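Local coordinates for protein D-alanyl-lipoteichoic acid synthetase (Streptococcus pneumoniae, PDB 3BMA) that probably takes part in adding D-alanine to lipoteichoic acid during cell wall biogenesis, as a DltD-family member of the SGNH hydrolase clan, at residues 119-124 with 151-156; 128-133 with 156-161; 273-278 with 319-324. The protein carries 1 engineered substitution. All blocks are in the same frame, centred on the assembly; numbering follows the deposited sequence.

Contact 1 of 3, residues 119-124 with 151-156; sequences AAFQQY and LQQFPN
Gln153, Phe121 and Phe154 carry this contact. Gln153 is the last helical residue of its segment. Its CG stands anti to the backbone N (chi1 170°), and the chain then bends at chi2 (76°). This bend lays the amide obliquely beside the Phe121 ring, with Gln153 CD 3.6 Å from Phe121 CD2. The amide is tied at both ends: OE1 is hydrogen-bonded to Tyr116 OH, and NE2 to the carbonyl oxygen of Pro118, just before residues 119-124. These two bonds should fix the rotation of the amide. Gln153 NE2 also packs 3.4 Å from Gln122 CG. Gln153 CG lies over the centre of the neighbouring Phe154 ring, 3.5 Å above its plane. Phe154 leaves the helical conformation, and its ring reaches back to residues 119-124. There Phe154 CE1 meets the edge of the Phe121 ring at CE2, 3.9 Å away. Gln122 CG comes to the edge of the Phe154 ring, 3.6 Å from Phe154 CE2. Phe193 of the second subunit meets Phe154 edge-to-face, and Phe121 packs on helix 83-90. The arrangement is mixed aromatic and amide packing of a helix end against another helix, within the largely helical, strand-free region between strands 101-105 and 291-296.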
# COMPACT_ATOMS: atom_id res chain seq x y z
N ALA C 119 -25.01 -4.75 -25.34
CA ALA C 119 -24.05 -5.49 -26.15
C ALA C 119 -23.10 -4.57 -26.91
O ALA C 119 -21.95 -4.92 -27.15
CB ALA C 119 -24.78 -6.43 -27.12
N ALA C 120 -23.60 -3.39 -27.30
CA ALA C 120 -22.79 -2.37 -27.96
C ALA C 120 -21.84 -1.66 -26.99
O ALA C 120 -20.66 -1.49 -27.29
CB ALA C 120 -23.68 -1.36 -28.68
N PHE C 121 -22.36 -1.27 -25.82
CA PHE C 121 -21.58 -0.61 -24.76
C PHE C 121 -20.30 -1.34 -24.36
O PHE C 121 -19.26 -0.71 -24.19
CB PHE C 121 -22.46 -0.41 -23.52
CG PHE C 121 -21.81 0.42 -22.43
CD1 PHE C 121 -22.00 1.79 -22.38
CD2 PHE C 121 -21.03 -0.18 -21.44
CE1 PHE C 121 -21.41 2.56 -21.38
CE2 PHE C 121 -20.44 0.58 -20.43
CZ PHE C 121 -20.63 1.95 -20.40
N GLN C 122 -20.40 -2.67 -24.21
CA GLN C 122 -19.32 -3.55 -23.76
C GLN C 122 -18.05 -3.45 -24.59
O GLN C 122 -16.94 -3.63 -24.08
CB GLN C 122 -19.79 -5.00 -23.81
CG GLN C 122 -20.75 -5.41 -22.71
CD GLN C 122 -21.42 -6.75 -22.97
OE1 GLN C 122 -22.09 -7.29 -22.09
NE2 GLN C 122 -21.25 -7.29 -24.17
N GLN C 123 -18.23 -3.17 -25.88
CA GLN C 123 -17.14 -3.09 -26.82
C GLN C 123 -16.28 -1.84 -26.65
O GLN C 123 -15.09 -1.86 -26.95
CB GLN C 123 -17.67 -3.18 -28.25
CG GLN C 123 -18.44 -4.47 -28.54
CD GLN C 123 -18.95 -4.55 -29.97
OE1 GLN C 123 -18.19 -4.39 -30.93
NE2 GLN C 123 -20.25 -4.80 -30.12
N TYR C 124 -16.89 -0.76 -26.16
CA TYR C 124 -16.22 0.54 -26.14
C TYR C 124 -15.79 1.00 -24.74
O TYR C 124 -15.13 2.02 -24.58
CB TYR C 124 -17.08 1.61 -26.83
CG TYR C 124 -17.80 1.13 -28.08
CD1 TYR C 124 -17.10 0.55 -29.14
CD2 TYR C 124 -19.18 1.28 -28.21
CE1 TYR C 124 -17.76 0.10 -30.28
CE2 TYR C 124 -19.85 0.85 -29.35
CZ TYR C 124 -19.13 0.26 -30.38
OH TYR C 124 -19.78 -0.18 -31.52
N LEU C 151 -23.36 -0.50 -12.75
CA LEU C 151 -23.81 -1.71 -12.06
C LEU C 151 -25.05 -2.34 -12.70
O LEU C 151 -25.33 -3.52 -12.49
CB LEU C 151 -24.07 -1.43 -10.58
CG LEU C 151 -22.83 -1.16 -9.71
CD1 LEU C 151 -23.22 -0.41 -8.46
CD2 LEU C 151 -22.10 -2.45 -9.35
N GLN C 152 -25.81 -1.55 -13.45
CA GLN C 152 -26.90 -2.08 -14.26
C GLN C 152 -26.33 -2.82 -15.47
O GLN C 152 -26.83 -3.88 -15.85
CB GLN C 152 -27.82 -0.95 -14.73
CG GLN C 152 -28.85 -0.50 -13.71
CD GLN C 152 -29.55 0.79 -14.09
OE1 GLN C 152 -29.52 1.22 -15.25
NE2 GLN C 152 -30.19 1.43 -13.11
N GLN C 153 -25.28 -2.25 -16.05
CA GLN C 153 -24.61 -2.80 -17.23
C GLN C 153 -23.78 -4.03 -16.88
O GLN C 153 -23.94 -5.08 -17.48
CB GLN C 153 -23.71 -1.73 -17.87
CG GLN C 153 -22.78 -2.23 -18.97
CD GLN C 153 -23.49 -2.49 -20.28
OE1 GLN C 153 -24.50 -1.87 -20.58
NE2 GLN C 153 -22.95 -3.40 -21.06
N PHE C 154 -22.88 -3.87 -15.91
CA PHE C 154 -22.06 -4.97 -15.42
C PHE C 154 -22.34 -5.20 -13.94
O PHE C 154 -21.68 -4.58 -13.09
CB PHE C 154 -20.57 -4.66 -15.57
CG PHE C 154 -20.15 -4.20 -16.94
CD1 PHE C 154 -19.62 -2.93 -17.13
CD2 PHE C 154 -20.22 -5.06 -18.04
CE1 PHE C 154 -19.19 -2.51 -18.38
CE2 PHE C 154 -19.80 -4.64 -19.30
CZ PHE C 154 -19.29 -3.37 -19.47
N PRO C 155 -23.30 -6.09 -13.61
CA PRO C 155 -23.60 -6.40 -12.21
C PRO C 155 -22.40 -6.94 -11.43
O PRO C 155 -22.27 -6.66 -10.23
CB PRO C 155 -24.70 -7.47 -12.32
CG PRO C 155 -25.30 -7.25 -13.66
CD PRO C 155 -24.16 -6.84 -14.54
N ASN C 156 -21.52 -7.68 -12.10
CA ASN C 156 -20.26 -8.12 -11.53
C ASN C 156 -19.06 -7.41 -12.16
O ASN C 156 -18.18 -8.05 -12.74
CB ASN C 156 -20.12 -9.64 -11.63
CG ASN C 156 -20.96 -10.38 -10.61
OD1 ASN C 156 -21.25 -9.87 -9.52
ND2 ASN C 156 -21.36 -11.60 -10.95

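Contact 2 of 3, residues 128-133 with 156-161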
# COMPACT_ATOMS: atom_id res chain seq x y z
N ASP C 128 -9.32 1.07 -18.56
CA ASP C 128 -8.72 2.40 -18.45
C ASP C 128 -9.79 3.45 -18.21
O ASP C 128 -9.56 4.42 -17.49
CB ASP C 128 -7.87 2.72 -19.69
CG ASP C 128 -7.17 4.06 -19.60
OD1 ASP C 128 -6.74 4.47 -18.49
OD2 ASP C 128 -7.04 4.71 -20.64
N GLN C 129 -10.97 3.26 -18.81
CA GLN C 129 -12.13 4.13 -18.59
C GLN C 129 -12.72 3.98 -17.19
O GLN C 129 -13.17 4.96 -16.60
CB GLN C 129 -13.22 3.87 -19.62
CG GLN C 129 -12.95 4.51 -20.97
CD GLN C 129 -13.88 4.01 -22.05
OE1 GLN C 129 -15.06 3.77 -21.80
NE2 GLN C 129 -13.35 3.86 -23.26
N LEU C 130 -12.72 2.75 -16.67
CA LEU C 130 -13.19 2.46 -15.32
C LEU C 130 -12.35 3.23 -14.30
O LEU C 130 -12.90 3.96 -13.48
CB LEU C 130 -13.09 0.96 -15.03
CG LEU C 130 -14.16 0.24 -14.19
CD1 LEU C 130 -13.66 -1.15 -13.86
CD2 LEU C 130 -14.58 0.95 -12.91
N THR C 131 -11.03 3.08 -14.37
CA THR C 131 -10.12 3.70 -13.41
C THR C 131 -10.04 5.22 -13.54
O THR C 131 -9.86 5.91 -12.54
CB THR C 131 -8.70 3.08 -13.46
OG1 THR C 131 -8.29 2.92 -14.83
CG2 THR C 131 -8.68 1.73 -12.77
N SER C 132 -10.17 5.73 -14.77
CA SER C 132 -10.26 7.17 -15.05
C SER C 132 -11.52 7.78 -14.45
O SER C 132 -11.49 8.91 -13.94
CB SER C 132 -10.27 7.43 -16.55
OG SER C 132 -9.07 6.99 -17.15
N PHE C 133 -12.62 7.04 -14.53
CA PHE C 133 -13.88 7.44 -13.91
C PHE C 133 -13.74 7.54 -12.39
O PHE C 133 -14.15 8.55 -11.81
CB PHE C 133 -15.01 6.47 -14.30
CG PHE C 133 -16.26 6.61 -13.47
CD1 PHE C 133 -16.65 5.59 -12.60
CD2 PHE C 133 -17.05 7.76 -13.55
CE1 PHE C 133 -17.80 5.72 -11.83
CE2 PHE C 133 -18.20 7.89 -12.78
CZ PHE C 133 -18.57 6.87 -11.92
N ASN C 156 -21.52 -7.68 -12.10
CA ASN C 156 -20.26 -8.12 -11.53
C ASN C 156 -19.06 -7.41 -12.16
O ASN C 156 -18.18 -8.05 -12.74
CB ASN C 156 -20.12 -9.64 -11.63
CG ASN C 156 -20.96 -10.38 -10.61
OD1 ASN C 156 -21.25 -9.87 -9.52
ND2 ASN C 156 -21.36 -11.60 -10.95
N VAL C 157 -19.04 -6.08 -12.04
CA VAL C 157 -17.98 -5.24 -12.60
C VAL C 157 -16.67 -5.39 -11.80
O VAL C 157 -16.69 -5.80 -10.64
CB VAL C 157 -18.46 -3.74 -12.67
CG1 VAL C 157 -18.55 -3.08 -11.29
CG2 VAL C 157 -17.60 -2.91 -13.63
N ALA C 158 -15.55 -5.10 -12.45
CA ALA C 158 -14.26 -4.99 -11.77
C ALA C 158 -14.30 -3.79 -10.82
O ALA C 158 -14.90 -2.76 -11.15
CB ALA C 158 -13.14 -4.83 -12.78
N MET C 159 -13.68 -3.96 -9.66
CA MET C 159 -13.73 -2.99 -8.55
C MET C 159 -15.17 -2.64 -8.14
O MET C 159 -15.52 -1.47 -7.96
CB MET C 159 -12.89 -1.74 -8.86
CG MET C 159 -11.39 -2.00 -8.88
SD MET C 159 -10.47 -0.67 -9.64
CE MET C 159 -10.94 -0.88 -11.34
N LYS C 160 -15.98 -3.69 -8.01
CA LYS C 160 -17.40 -3.61 -7.65
C LYS C 160 -17.64 -2.88 -6.32
O LYS C 160 -18.63 -2.16 -6.19
CB LYS C 160 -17.98 -5.03 -7.59
CG LYS C 160 -19.50 -5.12 -7.52
CD LYS C 160 -19.96 -6.57 -7.61
CE LYS C 160 -21.35 -6.76 -7.03
NZ LYS C 160 -21.81 -8.18 -7.14
N ASP C 161 -16.73 -3.06 -5.36
CA ASP C 161 -16.81 -2.41 -4.05
C ASP C 161 -16.74 -0.88 -4.14
O ASP C 161 -17.41 -0.18 -3.38
CB ASP C 161 -15.71 -2.95 -3.12
CG ASP C 161 -14.30 -2.67 -3.64
OD1 ASP C 161 -13.57 -1.88 -3.00
OD2 ASP C 161 -13.92 -3.21 -4.71
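Leu130 and Met159 approach from the two segments and run alongside each other, pointing opposite ways. Leu130 lies on helix 127-136. Its chi1 of -143° is away from the usual staggered values, and it sends CD1 forward into the loop at residues 157-159. CD1 is the central atom of the contact. Leu130 CD1 lies 3.4 Å from Ala158 O and 3.9 Å from Ala158 CB. Leu130 CD1 also touches Met159 CE at 3.7 Å, and more loosely Val157 CG2 at 4.3 Å. One methyl group thus packs against three consecutive residues.

Met159 has CG anti to its carbonyl carbon, and its chain bends at chi3 (-71°). The bend brings CE between the Leu130 side chain and the neighbouring Thr131. Met159 CE is 3.7 Å from Thr131 CG2, and these two side chains lie roughly perpendicular. Thr131 turns CG2 to the methionine, while OG1 is hydrogen-bonded to Asn187 ND2 and to the carbonyl oxygen of Gly127. Side chain to side chain, the contact is apolar.

Met159 holds the N-cap position of helix 160-167 and has positive phi (54°). Lys160 NZ bonds back to Asn156 OD1 at 3.0 Å, almost in line with the C=O bond, bridging the loop to the start of the helix. Lys160 NZ also forms a salt bridge with Glu171 of the third subunit. Phe186 and Phe194 of the second subunit pack on the same apolar patch. The contact joins helix 127-136 to the loop between helices 141-153 and 160-167, with Leu130 also on Val163 and Thr131 on Ala184 of helix 174-194.

Contact 3 of 3, residues 273-278 with 319-324; sequences PEYNDL and QKIRYQ
Helix 274-278 and helix 319-324 run nearly parallel, with 24° between their directions and a closest axis approach of 11.4 Å. The backbones come nearest at Tyr275 and Ile321. Large side chains fill the gap.

Tyr275 has the most surface buried. Its CG is anti to the carbonyl carbon, beside the backbone N. The extended Lys320 chain passes over the ring, roughly perpendicular to the tyrosine side chain. Lys320 CE sits over the centre of one face, 3.7 Å from the Tyr275 ring centroid, in a CH-pi contact. Lys320 NZ follows over the same face at 4.0 Å from the Tyr275 centroid, a cation-pi interaction. This ammonium group is also hydrogen-bonded to the carbonyl oxygens of Leu270 and Trp388, and Tyr275 OH to that of Tyr269. Ile321 CG1 adds an apolar contact 4.1 Å from Tyr275 CE2.

Gln324 reaches across with an extended chain. Gln324 NE2 donates a nearly straight bond (172°) to Tyr275 O at 2.9 Å. The acceptor lies in the amide plane, and the donor lies in the carbonyl plane. The other end, Gln324 OE1, meets the edge of the Tyr275 ring and packs 3.4 Å from Leu278 CD2.

Helix 311-326 lies in the chain between strands 291-296 and 333-335, neighbours in the parallel sheet, as part of a beta-alpha-beta crossover. Helix 274-287 packs beside it, an alpha/beta arrangement consistent with the SGNH hydrolase clan.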
# COMPACT_ATOMS: atom_id res chain seq x y z
N PRO C 273 -34.08 6.52 -20.59
CA PRO C 273 -32.94 6.74 -19.69
C PRO C 273 -31.81 7.56 -20.34
O PRO C 273 -30.94 8.08 -19.63
CB PRO C 273 -32.47 5.31 -19.37
CG PRO C 273 -32.91 4.50 -20.54
CD PRO C 273 -34.20 5.11 -20.99
N GLU C 274 -31.83 7.67 -21.67
CA GLU C 274 -30.87 8.46 -22.44
C GLU C 274 -30.92 9.97 -22.13
O GLU C 274 -29.94 10.68 -22.36
CB GLU C 274 -31.06 8.18 -23.94
CG GLU C 274 -30.08 8.87 -24.91
CD GLU C 274 -28.66 8.36 -24.82
OE1 GLU C 274 -28.45 7.18 -24.46
OE2 GLU C 274 -27.74 9.14 -25.13
N TYR C 275 -32.05 10.44 -21.61
CA TYR C 275 -32.16 11.82 -21.13
C TYR C 275 -31.30 12.05 -19.89
O TYR C 275 -30.71 13.12 -19.73
CB TYR C 275 -33.62 12.18 -20.83
CG TYR C 275 -34.49 12.33 -22.05
CD1 TYR C 275 -35.40 11.34 -22.41
CD2 TYR C 275 -34.42 13.48 -22.84
CE1 TYR C 275 -36.20 11.47 -23.54
CE2 TYR C 275 -35.22 13.62 -23.97
CZ TYR C 275 -36.11 12.62 -24.31
OH TYR C 275 -36.90 12.75 -25.42
N ASN C 276 -31.22 11.04 -19.02
CA ASN C 276 -30.36 11.13 -17.84
C ASN C 276 -28.89 10.89 -18.20
O ASN C 276 -28.01 11.44 -17.55
CB ASN C 276 -30.79 10.15 -16.74
CG ASN C 276 -32.26 10.26 -16.37
OD1 ASN C 276 -32.89 9.25 -16.08
ND2 ASN C 276 -32.80 11.47 -16.35
N ASP C 277 -28.64 10.06 -19.22
CA ASP C 277 -27.28 9.79 -19.69
C ASP C 277 -26.69 11.03 -20.35
O ASP C 277 -25.50 11.29 -20.24
CB ASP C 277 -27.24 8.62 -20.69
CG ASP C 277 -27.50 7.26 -20.04
OD1 ASP C 277 -27.60 7.18 -18.79
OD2 ASP C 277 -27.62 6.27 -20.79
N LEU C 278 -27.55 11.78 -21.05
CA LEU C 278 -27.15 13.05 -21.70
C LEU C 278 -26.70 14.08 -20.68
O LEU C 278 -25.76 14.82 -20.92
CB LEU C 278 -28.30 13.60 -22.56
CG LEU C 278 -28.16 14.99 -23.22
CD1 LEU C 278 -27.11 14.99 -24.33
CD2 LEU C 278 -29.51 15.45 -23.76
N GLN C 319 -37.99 19.00 -29.05
CA GLN C 319 -38.32 20.05 -28.09
C GLN C 319 -37.90 19.70 -26.67
O GLN C 319 -37.49 20.58 -25.91
CB GLN C 319 -39.83 20.35 -28.13
CG GLN C 319 -40.28 21.21 -29.30
CD GLN C 319 -41.78 21.12 -29.55
OE1 GLN C 319 -42.59 21.34 -28.65
NE2 GLN C 319 -42.16 20.81 -30.79
N LYS C 320 -37.99 18.42 -26.32
CA LYS C 320 -37.57 17.93 -25.00
C LYS C 320 -36.05 17.95 -24.86
O LYS C 320 -35.52 18.26 -23.78
CB LYS C 320 -38.13 16.53 -24.74
CG LYS C 320 -38.12 16.15 -23.27
CD LYS C 320 -38.62 14.74 -23.02
CE LYS C 320 -38.12 14.27 -21.67
NZ LYS C 320 -38.76 13.01 -21.21
N ILE C 321 -35.37 17.62 -25.96
CA ILE C 321 -33.91 17.66 -26.04
C ILE C 321 -33.39 19.09 -25.95
O ILE C 321 -32.55 19.40 -25.10
CB ILE C 321 -33.39 16.95 -27.34
CG1 ILE C 321 -33.52 15.43 -27.19
CG2 ILE C 321 -31.93 17.30 -27.63
CD1 ILE C 321 -33.49 14.65 -28.50
N ARG C 322 -33.94 19.97 -26.80
CA ARG C 322 -33.56 21.38 -26.86
C ARG C 322 -33.76 22.10 -25.54
O ARG C 322 -32.96 22.96 -25.18
CB ARG C 322 -34.32 22.09 -27.97
CG ARG C 322 -33.83 21.81 -29.40
CD ARG C 322 -34.50 22.75 -30.39
NE ARG C 322 -34.01 24.12 -30.24
CZ ARG C 322 -33.39 24.81 -31.20
NH1 ARG C 322 -33.22 24.29 -32.40
NH2 ARG C 322 -32.97 26.04 -30.96
N TYR C 323 -34.81 21.75 -24.80
CA TYR C 323 -35.05 22.34 -23.49
C TYR C 323 -33.95 22.00 -22.48
O TYR C 323 -33.50 22.87 -21.75
CB TYR C 323 -36.42 21.96 -22.93
CG TYR C 323 -36.70 22.57 -21.57
CD1 TYR C 323 -36.99 23.94 -21.45
CD2 TYR C 323 -36.64 21.80 -20.41
CE1 TYR C 323 -37.23 24.51 -20.21
CE2 TYR C 323 -36.88 22.37 -19.16
CZ TYR C 323 -37.18 23.72 -19.07
OH TYR C 323 -37.41 24.29 -17.84
N GLN C 324 -33.54 20.73 -22.47
CA GLN C 324 -32.46 20.27 -21.59
C GLN C 324 -31.15 21.00 -21.87
O GLN C 324 -30.43 21.38 -20.95
CB GLN C 324 -32.26 18.75 -21.73
CG GLN C 324 -31.39 18.14 -20.64
CD GLN C 324 -31.37 16.62 -20.67
OE1 GLN C 324 -32.01 15.98 -21.51
NE2 GLN C 324 -30.63 16.03 -19.74

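How the contacts relate
From the N terminus, helix 118-124 comes first and helix 127-136 follows it directly. Contact 1 closes a mainly helical loop back to the end of helix 141-153. Contact 2 opens inside that loop and closes just beyond it, so the two cross rather than nest. They share Asn156 and lie about 11 Å apart between centres. Tyr124 O and Gln129 NE2 also join them, in a probable hydrogen bond. Both face the second subunit. Contact 3 follows in series and closes a loop containing strand 291-296. Its centre is about 22 Å from that of contact 1. It ties helices next to the parallel sheet, whereas contacts 1 and 2 tie helices of the strand-free region before strand 291-296.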